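Local coordinates for acetyl-CoA hydrolase/transferase family protein (PDB 2NVV) that probably hydrolyses acetyl-CoA or transfers its CoA group to another carboxylate by way of a glutamyl-CoA thioester, and binds zinc, at residues R66-L71 against K87-L92; D121-E126 against P146-L151; E126-T131 against K135-T140; S424-A429 against D451-L456; H479-K484 against R489-E494. All blocks are in the same frame, centred on the assembly; numbering follows the deposited sequence.

Interaction 1 of 5, residues R66-L71 against K87-L92; sequences RLDGVL and KDLRNL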
# COMPACT_ATOMS: atom_id res chain seq x y z
N ARG A 66 23.06 -15.06 16.43
CA ARG A 66 22.85 -15.92 17.60
C ARG A 66 21.37 -16.17 17.84
O ARG A 66 20.96 -16.55 18.94
CB ARG A 66 23.49 -15.27 18.82
CG ARG A 66 24.91 -14.83 18.52
CD ARG A 66 25.31 -13.67 19.37
NE ARG A 66 25.57 -14.07 20.74
CZ ARG A 66 25.87 -13.22 21.71
NH1 ARG A 66 25.95 -11.92 21.44
NH2 ARG A 66 26.11 -13.68 22.93
N LEU A 67 20.58 -15.94 16.80
CA LEU A 67 19.14 -16.14 16.85
C LEU A 67 18.80 -16.91 15.57
O LEU A 67 18.73 -18.15 15.58
CB LEU A 67 18.44 -14.78 16.86
CG LEU A 67 16.99 -14.64 17.36
CD1 LEU A 67 16.12 -15.82 16.89
CD2 LEU A 67 16.99 -14.54 18.85
N ASP A 68 18.60 -16.19 14.47
CA ASP A 68 18.27 -16.84 13.20
C ASP A 68 19.42 -17.72 12.73
O ASP A 68 19.21 -18.84 12.28
CB ASP A 68 17.99 -15.79 12.12
CG ASP A 68 16.66 -15.13 12.27
OD1 ASP A 68 15.68 -15.84 12.56
OD2 ASP A 68 16.58 -13.90 12.09
N GLY A 69 20.63 -17.20 12.82
CA GLY A 69 21.78 -17.97 12.38
C GLY A 69 21.89 -19.32 13.05
O GLY A 69 21.86 -20.36 12.39
N VAL A 70 22.01 -19.32 14.37
CA VAL A 70 22.14 -20.56 15.11
C VAL A 70 20.92 -21.48 14.90
O VAL A 70 21.07 -22.70 14.74
CB VAL A 70 22.36 -20.27 16.62
CG1 VAL A 70 21.11 -19.67 17.24
CG2 VAL A 70 22.76 -21.55 17.33
N LEU A 71 19.73 -20.89 14.89
CA LEU A 71 18.50 -21.66 14.72
C LEU A 71 18.42 -22.27 13.32
O LEU A 71 17.93 -23.39 13.14
CB LEU A 71 17.29 -20.77 14.99
CG LEU A 71 16.49 -20.98 16.30
CD1 LEU A 71 17.25 -21.88 17.28
CD2 LEU A 71 16.19 -19.61 16.93
N LYS A 87 22.55 -14.76 6.74
CA LYS A 87 22.99 -15.61 5.62
C LYS A 87 22.60 -17.07 5.72
O LYS A 87 22.23 -17.69 4.72
CB LYS A 87 24.51 -15.49 5.46
CG LYS A 87 25.33 -16.09 6.59
CD LYS A 87 26.70 -15.40 6.71
CE LYS A 87 27.42 -15.34 5.37
NZ LYS A 87 28.57 -14.39 5.39
N ASP A 88 22.69 -17.64 6.91
CA ASP A 88 22.34 -19.03 7.12
C ASP A 88 20.84 -19.24 6.91
O ASP A 88 20.43 -20.16 6.21
CB ASP A 88 22.75 -19.49 8.52
CG ASP A 88 24.25 -19.51 8.70
OD1 ASP A 88 24.92 -20.23 7.93
OD2 ASP A 88 24.77 -18.81 9.60
N LEU A 89 20.03 -18.38 7.53
CA LEU A 89 18.59 -18.48 7.38
C LEU A 89 18.20 -18.18 5.93
O LEU A 89 17.35 -18.86 5.38
CB LEU A 89 17.88 -17.50 8.32
CG LEU A 89 16.35 -17.46 8.21
CD1 LEU A 89 15.77 -18.87 8.33
CD2 LEU A 89 15.79 -16.54 9.30
N ARG A 90 18.84 -17.18 5.33
CA ARG A 90 18.56 -16.80 3.95
C ARG A 90 18.79 -17.94 2.98
O ARG A 90 18.01 -18.14 2.06
CB ARG A 90 19.42 -15.61 3.56
CG ARG A 90 19.22 -15.11 2.12
CD ARG A 90 19.68 -13.67 2.01
NE ARG A 90 20.96 -13.50 2.70
CZ ARG A 90 21.26 -12.48 3.50
NH1 ARG A 90 22.45 -12.44 4.07
NH2 ARG A 90 20.38 -11.52 3.74
N ASN A 91 19.87 -18.69 3.18
CA ASN A 91 20.17 -19.83 2.31
C ASN A 91 19.16 -20.94 2.57
O ASN A 91 18.65 -21.56 1.63
CB ASN A 91 21.58 -20.35 2.58
CG ASN A 91 22.65 -19.39 2.13
OD1 ASN A 91 23.82 -19.52 2.51
ND2 ASN A 91 22.26 -18.41 1.31
N LEU A 92 18.88 -21.19 3.85
CA LEU A 92 17.92 -22.22 4.23
C LEU A 92 16.61 -21.95 3.50
O LEU A 92 15.96 -22.87 3.01
CB LEU A 92 17.69 -22.16 5.74
CG LEU A 92 16.80 -23.22 6.38
CD1 LEU A 92 17.45 -24.58 6.22
CD2 LEU A 92 16.57 -22.91 7.85
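Asp68 and Leu89 reach toward each other between two helices, and their side chains cross obliquely rather than lying end to end. One branch of the leucine does nearly all the touching: Leu89 CD2 lies against the carboxylate group, 3.4 Å from Asp68 CG, and also 3.7 Å from Asp68 CB. It therefore meets the root of the side chain as well as its end, while the two CB atoms stand 4.2 Å apart. Leu89 places its CG anti to the backbone N (chi1 177°), which carries the branch across the gap to Asp68. Asp68 OD1 forms a salt bridge with Arg80, and OD2 a hydrogen bond with Thr63, so both oxygens are fixed from outside the pair and the methyl packs beside an already bonded group. A second, looser touch sits at the neighbouring residues of the two helices, where Asp88 CB comes within 4.1 Å of Gly69 O. Here the backbones draw closest, with Gly69 CA and Asp88 CA 5.4 Å apart. Leu89 also lies about 9 Å, side chain to side chain, from Asn374, a predicted CoA-binding residue. Around the pair, Asp88 and Leu89 continue onto Ala72 further along helix 65-73, which itself packs on Met57 of strand 55-58 and on helix 35-47.

Interaction 2 of 5, residues D121-E126 against P146-L151; sequences DVAIIE and PTICRL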
# COMPACT_ATOMS: atom_id res chain seq x y z
N ASP A 121 3.32 -19.67 21.80
CA ASP A 121 3.54 -20.50 22.98
C ASP A 121 4.44 -19.85 24.02
O ASP A 121 4.12 -19.82 25.21
CB ASP A 121 4.11 -21.84 22.54
CG ASP A 121 3.11 -22.65 21.76
OD1 ASP A 121 2.14 -23.14 22.37
OD2 ASP A 121 3.29 -22.79 20.54
N VAL A 122 5.57 -19.35 23.57
CA VAL A 122 6.49 -18.70 24.48
C VAL A 122 7.10 -17.45 23.83
O VAL A 122 7.15 -17.33 22.60
CB VAL A 122 7.61 -19.70 24.96
CG1 VAL A 122 7.72 -20.86 23.99
CG2 VAL A 122 8.94 -19.01 25.09
N ALA A 123 7.50 -16.51 24.69
CA ALA A 123 8.12 -15.28 24.26
C ALA A 123 9.48 -15.19 24.94
O ALA A 123 9.57 -15.29 26.16
CB ALA A 123 7.25 -14.09 24.66
N ILE A 124 10.54 -15.04 24.14
CA ILE A 124 11.88 -14.89 24.70
C ILE A 124 12.18 -13.40 24.54
O ILE A 124 12.12 -12.88 23.43
CB ILE A 124 12.95 -15.67 23.91
CG1 ILE A 124 12.43 -17.04 23.47
CG2 ILE A 124 14.19 -15.81 24.77
CD1 ILE A 124 12.20 -18.02 24.57
N ILE A 125 12.49 -12.71 25.64
CA ILE A 125 12.77 -11.29 25.55
C ILE A 125 14.04 -10.85 26.27
O ILE A 125 14.43 -11.45 27.26
CB ILE A 125 11.58 -10.46 26.10
CG1 ILE A 125 11.37 -10.77 27.58
CG2 ILE A 125 10.32 -10.79 25.33
CD1 ILE A 125 10.27 -9.94 28.24
N GLU A 126 14.69 -9.81 25.75
CA GLU A 126 15.87 -9.27 26.41
C GLU A 126 15.40 -8.04 27.19
O GLU A 126 14.67 -7.21 26.66
CB GLU A 126 16.95 -8.86 25.41
CG GLU A 126 18.17 -8.32 26.12
CD GLU A 126 19.26 -7.87 25.19
OE1 GLU A 126 20.30 -8.56 25.14
OE2 GLU A 126 19.07 -6.83 24.52
N PRO A 146 5.25 -5.93 23.10
CA PRO A 146 3.98 -5.97 23.84
C PRO A 146 2.98 -7.03 23.39
O PRO A 146 2.26 -7.58 24.22
CB PRO A 146 3.44 -4.54 23.69
CG PRO A 146 4.12 -4.01 22.45
CD PRO A 146 5.50 -4.58 22.56
N THR A 147 2.96 -7.33 22.10
CA THR A 147 2.02 -8.32 21.61
C THR A 147 2.44 -9.75 21.95
O THR A 147 1.60 -10.55 22.34
CB THR A 147 1.84 -8.19 20.09
OG1 THR A 147 1.45 -6.84 19.78
CG2 THR A 147 0.77 -9.16 19.58
N ILE A 148 3.73 -10.07 21.82
CA ILE A 148 4.17 -11.42 22.13
C ILE A 148 4.08 -11.71 23.63
O ILE A 148 3.84 -12.85 24.04
CB ILE A 148 5.63 -11.71 21.62
CG1 ILE A 148 6.61 -10.67 22.14
CG2 ILE A 148 5.66 -11.72 20.11
CD1 ILE A 148 8.03 -10.90 21.67
N CYS A 149 4.28 -10.68 24.45
CA CYS A 149 4.20 -10.83 25.90
C CYS A 149 2.75 -11.04 26.33
O CYS A 149 2.47 -11.76 27.30
CB CYS A 149 4.75 -9.59 26.60
SG CYS A 149 6.55 -9.47 26.61
N ARG A 150 1.83 -10.42 25.60
CA ARG A 150 0.42 -10.53 25.90
C ARG A 150 -0.14 -11.89 25.48
O ARG A 150 -0.84 -12.55 26.25
CB ARG A 150 -0.37 -9.43 25.17
CG ARG A 150 -1.86 -9.57 25.35
CD ARG A 150 -2.64 -9.13 24.12
NE ARG A 150 -3.04 -7.73 24.18
CZ ARG A 150 -4.25 -7.29 23.84
NH1 ARG A 150 -5.17 -8.15 23.41
NH2 ARG A 150 -4.54 -5.99 23.91
N LEU A 151 0.19 -12.30 24.26
CA LEU A 151 -0.30 -13.55 23.69
C LEU A 151 0.39 -14.85 24.12
O LEU A 151 -0.21 -15.92 24.03
CB LEU A 151 -0.25 -13.46 22.17
CG LEU A 151 -1.43 -12.94 21.35
CD1 LEU A 151 -2.27 -11.95 22.14
CD2 LEU A 151 -0.87 -12.31 20.07
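Ile125 and Ala123 of strand 122-127 meet Ile148 and Cys149 of helix 145-151 within a beta-alpha-beta crossover, the helix lying on the path from this strand to its parallel neighbour 154-160. The axes of the short segments pass 7.6 Å apart, with N-to-C directions at 139°, so the helix runs back across the strand. Ile125 shows how the layers mesh. Its CB points at the helix and divides the work between two branches. CG2, the short one, comes 4.2 Å from Cys149 SG and 4.3 Å from Ile148 CD1, and thus rests between the two helix residues. The long branch starts from CG1, which sits between the backbone N and the carbonyl carbon (chi1 62°), and runs on extended to CD1. That end methyl lies 4.1 Å from Cys149 SG, so the sulfur is touched by both branches of one isoleucine. All four residues are buried and the meeting groups are apolar or weakly polar, as expected between a sheet and the helix covering it. Further toward the start of the strand, Ala123 leaves room for the helix backbone itself: its CB lies 4.2 Å from Ile148 CB and 3.7 Å from Ile148 O.

Interaction 3 of 5, residues E126-T131 against K135-T140; sequences EVADVT and KILPTT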
# COMPACT_ATOMS: atom_id res chain seq x y z
N GLU A 126 14.69 -9.81 25.75
CA GLU A 126 15.87 -9.27 26.41
C GLU A 126 15.40 -8.04 27.19
O GLU A 126 14.67 -7.21 26.66
CB GLU A 126 16.95 -8.86 25.41
CG GLU A 126 18.17 -8.32 26.12
CD GLU A 126 19.26 -7.87 25.19
OE1 GLU A 126 20.30 -8.56 25.14
OE2 GLU A 126 19.07 -6.83 24.52
N VAL A 127 15.83 -7.92 28.43
CA VAL A 127 15.37 -6.83 29.27
C VAL A 127 16.46 -6.04 29.99
O VAL A 127 17.59 -6.54 30.19
CB VAL A 127 14.36 -7.41 30.30
CG1 VAL A 127 13.95 -6.37 31.29
CG2 VAL A 127 13.13 -7.93 29.57
N ALA A 128 16.13 -4.81 30.35
CA ALA A 128 17.06 -3.94 31.09
C ALA A 128 16.64 -4.02 32.55
O ALA A 128 17.41 -3.68 33.45
CB ALA A 128 16.96 -2.49 30.58
N ASP A 129 15.41 -4.47 32.77
CA ASP A 129 14.86 -4.63 34.11
C ASP A 129 13.50 -5.30 34.09
O ASP A 129 12.62 -4.96 33.29
CB ASP A 129 14.74 -3.28 34.81
CG ASP A 129 14.50 -3.42 36.30
OD1 ASP A 129 15.29 -4.11 36.97
OD2 ASP A 129 13.52 -2.84 36.81
N VAL A 130 13.34 -6.29 34.96
CA VAL A 130 12.09 -7.02 35.09
C VAL A 130 11.69 -6.96 36.56
O VAL A 130 12.42 -7.42 37.44
CB VAL A 130 12.25 -8.49 34.65
CG1 VAL A 130 13.37 -9.15 35.43
CG2 VAL A 130 10.93 -9.23 34.83
N THR A 131 10.54 -6.35 36.82
CA THR A 131 10.03 -6.21 38.18
C THR A 131 9.39 -7.51 38.65
O THR A 131 9.05 -8.39 37.85
CB THR A 131 8.99 -5.08 38.24
OG1 THR A 131 9.55 -3.89 37.69
CG2 THR A 131 8.59 -4.80 39.66
N LYS A 135 6.79 -6.18 35.54
CA LYS A 135 7.00 -5.01 34.69
C LYS A 135 8.28 -5.21 33.89
O LYS A 135 9.36 -5.43 34.45
CB LYS A 135 7.10 -3.73 35.52
CG LYS A 135 5.79 -3.28 36.12
CD LYS A 135 5.95 -1.93 36.78
CE LYS A 135 4.66 -1.47 37.47
NZ LYS A 135 4.86 -0.14 38.13
N ILE A 136 8.16 -5.15 32.57
CA ILE A 136 9.30 -5.35 31.69
C ILE A 136 9.81 -4.06 31.07
O ILE A 136 9.04 -3.25 30.57
CB ILE A 136 8.93 -6.34 30.55
CG1 ILE A 136 8.83 -7.77 31.10
CG2 ILE A 136 9.96 -6.28 29.43
CD1 ILE A 136 7.57 -8.02 31.89
N LEU A 137 11.13 -3.88 31.12
CA LEU A 137 11.77 -2.72 30.52
C LEU A 137 12.67 -3.27 29.40
O LEU A 137 13.69 -3.91 29.68
CB LEU A 137 12.61 -1.94 31.55
CG LEU A 137 13.35 -0.68 31.06
CD1 LEU A 137 12.38 0.34 30.51
CD2 LEU A 137 14.14 -0.07 32.20
N PRO A 138 12.29 -3.02 28.14
CA PRO A 138 13.02 -3.47 26.95
C PRO A 138 14.40 -2.83 26.89
O PRO A 138 14.71 -1.94 27.68
CB PRO A 138 12.15 -2.99 25.79
CG PRO A 138 10.83 -2.67 26.41
CD PRO A 138 11.18 -2.14 27.75
N THR A 139 15.21 -3.26 25.94
CA THR A 139 16.53 -2.68 25.79
C THR A 139 16.55 -1.71 24.62
O THR A 139 15.90 -0.67 24.66
CB THR A 139 17.63 -3.74 25.61
OG1 THR A 139 17.25 -4.66 24.58
CG2 THR A 139 17.84 -4.50 26.90
N THR A 140 17.26 -2.06 23.55
CA THR A 140 17.38 -1.16 22.41
C THR A 140 16.47 -1.38 21.20
O THR A 140 16.59 -0.67 20.21
CB THR A 140 18.85 -1.14 21.95
OG1 THR A 140 19.32 -2.48 21.75
CG2 THR A 140 19.73 -0.45 23.00
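A beta hairpin interrupted by a classic beta bulge joins these segments: Ala128 and Asp129 both face Leu137. The evidence is in the pairing. Ala128 N bonds to Leu137 O at 2.7 Å, almost straight at 178°, while Leu137 N turns to Asp129 O, a bond whose exact geometry is less sure. The near-helical psi of Ala128, -19°, suits the first position of a classic bulge. Beyond the bulge the register is regular: Val130 and Ile136 form a non-hydrogen-bonded pair, and Thr131 N reaches Lys135 O at 2.8 Å, in the carbonyl plane on a lone pair. The side chains of Thr131 and Lys135 lie alongside each other. On the face carrying Ile136, its CG2 packs against Val127 CG2, though the Val127 side chain is less securely placed in the model. Leu137 CD2 instead packs 4.1 Å from Ala128 CB. At the far end Thr139 OG1, between its backbone N and carbonyl carbon (chi1 50°), donates to the anti lone pair of Glu126 OE2 at 2.8 Å. Lys33 and Asn160 hold Glu126 OE1, so three groups fix this buried carboxylate. The hairpin leaves the C-terminal end of strand 122-127, an inner strand of the parallel sheet between 20-23 and 154-160, and 135-137 becomes the middle strand of a small antiparallel sheet, flanked by 129-130 and 199-200.

Interaction 4 of 5, residues S424-A429 against D451-L456; sequences SEWGVA and DYRPLL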
# COMPACT_ATOMS: atom_id res chain seq x y z
N SER A 424 19.48 8.44 -8.29
CA SER A 424 20.75 7.71 -8.36
C SER A 424 21.86 8.76 -8.34
O SER A 424 21.60 9.94 -8.08
CB SER A 424 20.84 6.84 -9.62
OG SER A 424 20.95 7.62 -10.79
N GLU A 425 23.09 8.36 -8.60
CA GLU A 425 24.19 9.32 -8.60
C GLU A 425 24.10 10.29 -9.78
O GLU A 425 24.69 11.38 -9.75
CB GLU A 425 25.53 8.59 -8.64
CG GLU A 425 25.85 7.85 -9.96
CD GLU A 425 25.23 6.47 -10.07
OE1 GLU A 425 25.66 5.71 -10.96
OE2 GLU A 425 24.31 6.12 -9.30
N TRP A 426 23.36 9.89 -10.81
CA TRP A 426 23.20 10.68 -12.02
C TRP A 426 22.18 11.81 -11.95
O TRP A 426 22.25 12.74 -12.75
CB TRP A 426 22.85 9.75 -13.17
CG TRP A 426 23.95 8.81 -13.50
CD1 TRP A 426 23.89 7.45 -13.51
CD2 TRP A 426 25.28 9.15 -13.89
NE1 TRP A 426 25.11 6.92 -13.87
CE2 TRP A 426 25.98 7.95 -14.11
CE3 TRP A 426 25.96 10.37 -14.07
CZ2 TRP A 426 27.31 7.92 -14.51
CZ3 TRP A 426 27.28 10.34 -14.47
CH2 TRP A 426 27.94 9.12 -14.68
N GLY A 427 21.23 11.73 -11.03
CA GLY A 427 20.23 12.78 -10.93
C GLY A 427 18.95 12.25 -10.32
O GLY A 427 18.92 11.11 -9.87
N VAL A 428 17.90 13.07 -10.31
CA VAL A 428 16.64 12.66 -9.73
C VAL A 428 15.50 12.64 -10.74
O VAL A 428 15.42 13.50 -11.63
CB VAL A 428 16.24 13.58 -8.54
CG1 VAL A 428 17.48 14.01 -7.78
CG2 VAL A 428 15.48 14.78 -9.04
N ALA A 429 14.61 11.66 -10.61
CA ALA A 429 13.47 11.54 -11.51
C ALA A 429 12.17 11.68 -10.73
O ALA A 429 11.76 10.76 -10.04
CB ALA A 429 13.50 10.19 -12.23
N ASP A 451 25.60 3.96 -19.96
CA ASP A 451 25.77 2.68 -20.64
C ASP A 451 24.48 1.94 -20.95
O ASP A 451 24.48 1.03 -21.77
CB ASP A 451 26.65 1.75 -19.81
CG ASP A 451 28.12 2.04 -19.97
OD1 ASP A 451 28.93 1.41 -19.25
OD2 ASP A 451 28.46 2.88 -20.83
N TYR A 452 23.38 2.31 -20.29
CA TYR A 452 22.11 1.62 -20.51
C TYR A 452 20.99 2.53 -21.00
O TYR A 452 19.90 2.06 -21.33
CB TYR A 452 21.65 0.93 -19.21
CG TYR A 452 22.56 -0.19 -18.75
CD1 TYR A 452 23.59 0.05 -17.84
CD2 TYR A 452 22.42 -1.48 -19.26
CE1 TYR A 452 24.46 -0.97 -17.45
CE2 TYR A 452 23.27 -2.50 -18.88
CZ TYR A 452 24.29 -2.25 -17.98
OH TYR A 452 25.12 -3.28 -17.63
N ARG A 453 21.25 3.83 -21.08
CA ARG A 453 20.21 4.74 -21.51
C ARG A 453 19.73 4.50 -22.95
O ARG A 453 18.52 4.44 -23.19
CB ARG A 453 20.68 6.19 -21.32
CG ARG A 453 21.47 6.36 -20.03
CD ARG A 453 21.04 7.56 -19.18
NE ARG A 453 21.62 8.81 -19.64
CZ ARG A 453 22.23 9.70 -18.86
NH1 ARG A 453 22.36 9.50 -17.55
NH2 ARG A 453 22.72 10.81 -19.40
N PRO A 454 20.64 4.34 -23.91
CA PRO A 454 20.16 4.12 -25.28
C PRO A 454 19.38 2.82 -25.49
O PRO A 454 18.44 2.75 -26.30
CB PRO A 454 21.44 4.20 -26.12
CG PRO A 454 22.52 3.84 -25.16
CD PRO A 454 22.10 4.52 -23.89
N LEU A 455 19.77 1.79 -24.75
CA LEU A 455 19.13 0.49 -24.85
C LEU A 455 17.71 0.54 -24.29
O LEU A 455 16.78 -0.06 -24.84
CB LEU A 455 19.97 -0.53 -24.08
CG LEU A 455 19.99 -1.99 -24.52
CD1 LEU A 455 20.03 -2.12 -26.03
CD2 LEU A 455 21.20 -2.66 -23.87
N LEU A 456 17.52 1.27 -23.19
CA LEU A 456 16.19 1.39 -22.61
C LEU A 456 15.34 2.36 -23.44
O LEU A 456 14.11 2.30 -23.38
CB LEU A 456 16.29 1.85 -21.15
CG LEU A 456 16.87 0.76 -20.24
CD1 LEU A 456 17.15 1.34 -18.86
CD2 LEU A 456 15.89 -0.43 -20.14
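Ser424 OG has two partners near the meeting of Trp426 with Arg453: it accepts a weak hydrogen bond from Trp426 N at 3.3 Å and donates one to Cys447 O, which may steady the turn carrying the tryptophan. Arg453 NH1 is held outside the pair, by Val448 O, and lies 4.4 Å from Trp426 CG. The guanidinium turns its edge to that carbon, whereas the approach relative to the indole is oblique. A cation-pi attraction is at most weak, since Arg453 CZ stands 6.0 Å from the centroid of the five-membered ring, 19° off its normal. Glu425 and Trp426 are the corners of a tight turn, close to type I, between antiparallel strands 421-424 and 427-430 at the edge of the mixed sheet. Ser424 N bonds to Gly427 O at 3.2 Å across it, and the return bond from Gly427 N to Ser424 O is weak. Arg453 starts helix 453-459, with Tyr452 at the N-cap position, and meets the turn at the surface with merely 52 Å² buried. The indole has other neighbours: Glu425 CG lies 3.9 Å above one face, offset toward the rim, and the His449 ring meets it at about 90°. Both Trp426 and Arg453 also touch a crystal neighbour, which may influence their poses.

Interaction 5 of 5, residues H479-K484 against R489-E494; sequences HQELAK and RNVRWE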
# COMPACT_ATOMS: atom_id res chain seq x y z
N HIS A 479 17.84 -9.32 -17.48
CA HIS A 479 18.07 -10.37 -16.49
C HIS A 479 18.54 -11.64 -17.18
O HIS A 479 19.44 -12.34 -16.68
CB HIS A 479 16.77 -10.67 -15.75
CG HIS A 479 16.17 -9.47 -15.09
ND1 HIS A 479 16.58 -9.03 -13.85
CD2 HIS A 479 15.17 -8.64 -15.48
CE1 HIS A 479 15.85 -7.98 -13.50
NE2 HIS A 479 14.99 -7.72 -14.47
N GLN A 480 17.92 -11.95 -18.31
CA GLN A 480 18.27 -13.13 -19.07
C GLN A 480 19.70 -13.01 -19.58
O GLN A 480 20.45 -13.98 -19.52
CB GLN A 480 17.32 -13.31 -20.26
CG GLN A 480 15.96 -13.88 -19.89
CD GLN A 480 15.02 -13.95 -21.08
OE1 GLN A 480 14.14 -14.80 -21.14
NE2 GLN A 480 15.19 -13.03 -22.02
N GLU A 481 20.07 -11.83 -20.06
CA GLU A 481 21.43 -11.62 -20.58
C GLU A 481 22.48 -11.70 -19.49
O GLU A 481 23.60 -12.14 -19.74
CB GLU A 481 21.55 -10.27 -21.29
CG GLU A 481 22.92 -10.04 -21.94
CD GLU A 481 23.22 -11.04 -23.06
OE1 GLU A 481 24.41 -11.33 -23.30
OE2 GLU A 481 22.27 -11.53 -23.71
N LEU A 482 22.13 -11.29 -18.28
CA LEU A 482 23.08 -11.35 -17.18
C LEU A 482 23.45 -12.80 -16.94
O LEU A 482 24.60 -13.13 -16.68
CB LEU A 482 22.47 -10.79 -15.90
CG LEU A 482 23.29 -11.00 -14.62
CD1 LEU A 482 24.65 -10.30 -14.74
CD2 LEU A 482 22.52 -10.45 -13.43
N ALA A 483 22.44 -13.67 -17.05
CA ALA A 483 22.60 -15.10 -16.83
C ALA A 483 23.36 -15.76 -17.97
O ALA A 483 24.07 -16.74 -17.77
CB ALA A 483 21.23 -15.75 -16.67
N LYS A 484 23.21 -15.21 -19.17
CA LYS A 484 23.89 -15.76 -20.33
C LYS A 484 25.33 -15.27 -20.50
O LYS A 484 26.25 -16.07 -20.58
CB LYS A 484 23.08 -15.45 -21.59
CG LYS A 484 21.57 -15.64 -21.40
CD LYS A 484 21.24 -17.05 -20.87
CE LYS A 484 20.16 -17.03 -19.76
NZ LYS A 484 18.83 -16.57 -20.24
N ARG A 489 24.95 -5.24 -20.86
CA ARG A 489 25.19 -4.34 -22.00
C ARG A 489 25.22 -5.10 -23.32
O ARG A 489 25.17 -4.49 -24.38
CB ARG A 489 26.51 -3.60 -21.85
CG ARG A 489 26.56 -2.59 -20.70
CD ARG A 489 27.63 -3.01 -19.73
NE ARG A 489 28.64 -1.99 -19.52
CZ ARG A 489 29.84 -2.23 -19.01
NH1 ARG A 489 30.18 -3.47 -18.67
NH2 ARG A 489 30.69 -1.22 -18.81
N ASN A 490 25.33 -6.43 -23.24
CA ASN A 490 25.36 -7.28 -24.42
C ASN A 490 23.99 -7.49 -25.05
O ASN A 490 23.85 -8.23 -26.03
CB ASN A 490 25.96 -8.64 -24.09
CG ASN A 490 27.42 -8.55 -23.80
OD1 ASN A 490 28.15 -7.85 -24.51
ND2 ASN A 490 27.87 -9.25 -22.77
N VAL A 491 22.97 -6.84 -24.48
CA VAL A 491 21.63 -7.00 -25.00
C VAL A 491 21.46 -6.25 -26.30
O VAL A 491 22.00 -5.17 -26.50
CB VAL A 491 20.57 -6.51 -23.97
CG1 VAL A 491 19.21 -6.41 -24.63
CG2 VAL A 491 20.51 -7.45 -22.78
N ARG A 492 20.70 -6.87 -27.20
CA ARG A 492 20.35 -6.32 -28.50
C ARG A 492 18.93 -6.84 -28.70
O ARG A 492 18.71 -8.05 -28.81
CB ARG A 492 21.29 -6.84 -29.59
CG ARG A 492 22.66 -6.16 -29.59
CD ARG A 492 23.62 -6.86 -30.54
NE ARG A 492 23.04 -7.08 -31.86
CZ ARG A 492 23.60 -7.83 -32.81
NH1 ARG A 492 23.00 -7.98 -33.99
NH2 ARG A 492 24.76 -8.44 -32.57
N TRP A 493 17.97 -5.93 -28.71
CA TRP A 493 16.57 -6.31 -28.84
C TRP A 493 16.26 -7.21 -30.01
O TRP A 493 15.33 -8.02 -29.95
CB TRP A 493 15.70 -5.05 -28.87
CG TRP A 493 15.91 -4.22 -27.65
CD1 TRP A 493 16.44 -2.96 -27.59
CD2 TRP A 493 15.66 -4.61 -26.29
NE1 TRP A 493 16.55 -2.55 -26.28
CE2 TRP A 493 16.08 -3.54 -25.46
CE3 TRP A 493 15.13 -5.76 -25.69
CZ2 TRP A 493 15.99 -3.60 -24.06
CZ3 TRP A 493 15.03 -5.82 -24.31
CH2 TRP A 493 15.46 -4.74 -23.51
N GLU A 494 17.03 -7.08 -31.09
CA GLU A 494 16.82 -7.90 -32.27
C GLU A 494 17.18 -9.35 -31.98
O GLU A 494 16.77 -10.26 -32.69
CB GLU A 494 17.65 -7.36 -33.44
CG GLU A 494 17.09 -6.06 -34.04
CD GLU A 494 17.17 -4.84 -33.09
OE1 GLU A 494 16.37 -3.89 -33.28
OE2 GLU A 494 18.04 -4.83 -32.19
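Glu481 reaches from helix 477-484 to Asn490 and Val491, and as a residue accounts for about half of the 138 Å² buried here. Its CG stands anti to the backbone N (chi1 -176°) and the chain then bends at chi2, 64°, which brings the carboxylate back alongside the following loop. The base of the side chain belongs to Val491: CG2 of that valine lies 3.4 Å from Glu481 CB and 3.6 Å from Glu481 CG, the two side chains running antiparallel past one another. The end of the glutamate belongs to Asn490, which it crosses at about a right angle. There Glu481 OE1 comes to Asn490 CB, not to the amide: Asn490 ND2 is 4.1 Å from that oxygen, too far for a hydrogen bond, and the carboxylate and amide planes stand 79° apart. Val491 is shared with a second layer, its CG1 lying 4.0 Å above one face of the Trp493 ring, offset toward the rim. The contact thus folds the loop after the last helix back over it, while His479 and Gln480 of the same helix pack on Leu472 of the second subunit. Bonds to the carboxylate come from beyond these segments, OE1 pairing with Ser485 OG and OE2 with Tyr496 OH. These two hydroxyls compensate the buried carboxylate and would probably favour its charged form, while burial acts the other way.

In the fold
From the N terminus, interaction 1 comes first and closes a short loop between helices 65-73 and 87-94 beside the seven-stranded parallel sheet. Interaction 2 then closes a loop from strand 122-127 to helix 145-151, and interaction 3 is nested inside it. The two share Glu126 and touch where Ile125 CD1 packs 3.9 Å from Ile136 CG1, so the hairpin is tied to the crossover. Interactions 4 and 5 follow in series on the opposite side of the chain's centre from 2 and 3. Interaction 4 joins the mixed sheet's edge to helix 453-459, and interaction 5 folds the C-terminal loop onto helix 477-484. They are linked by the Asp451-Arg489 salt bridge and by Leu455 O with Trp493 NE1.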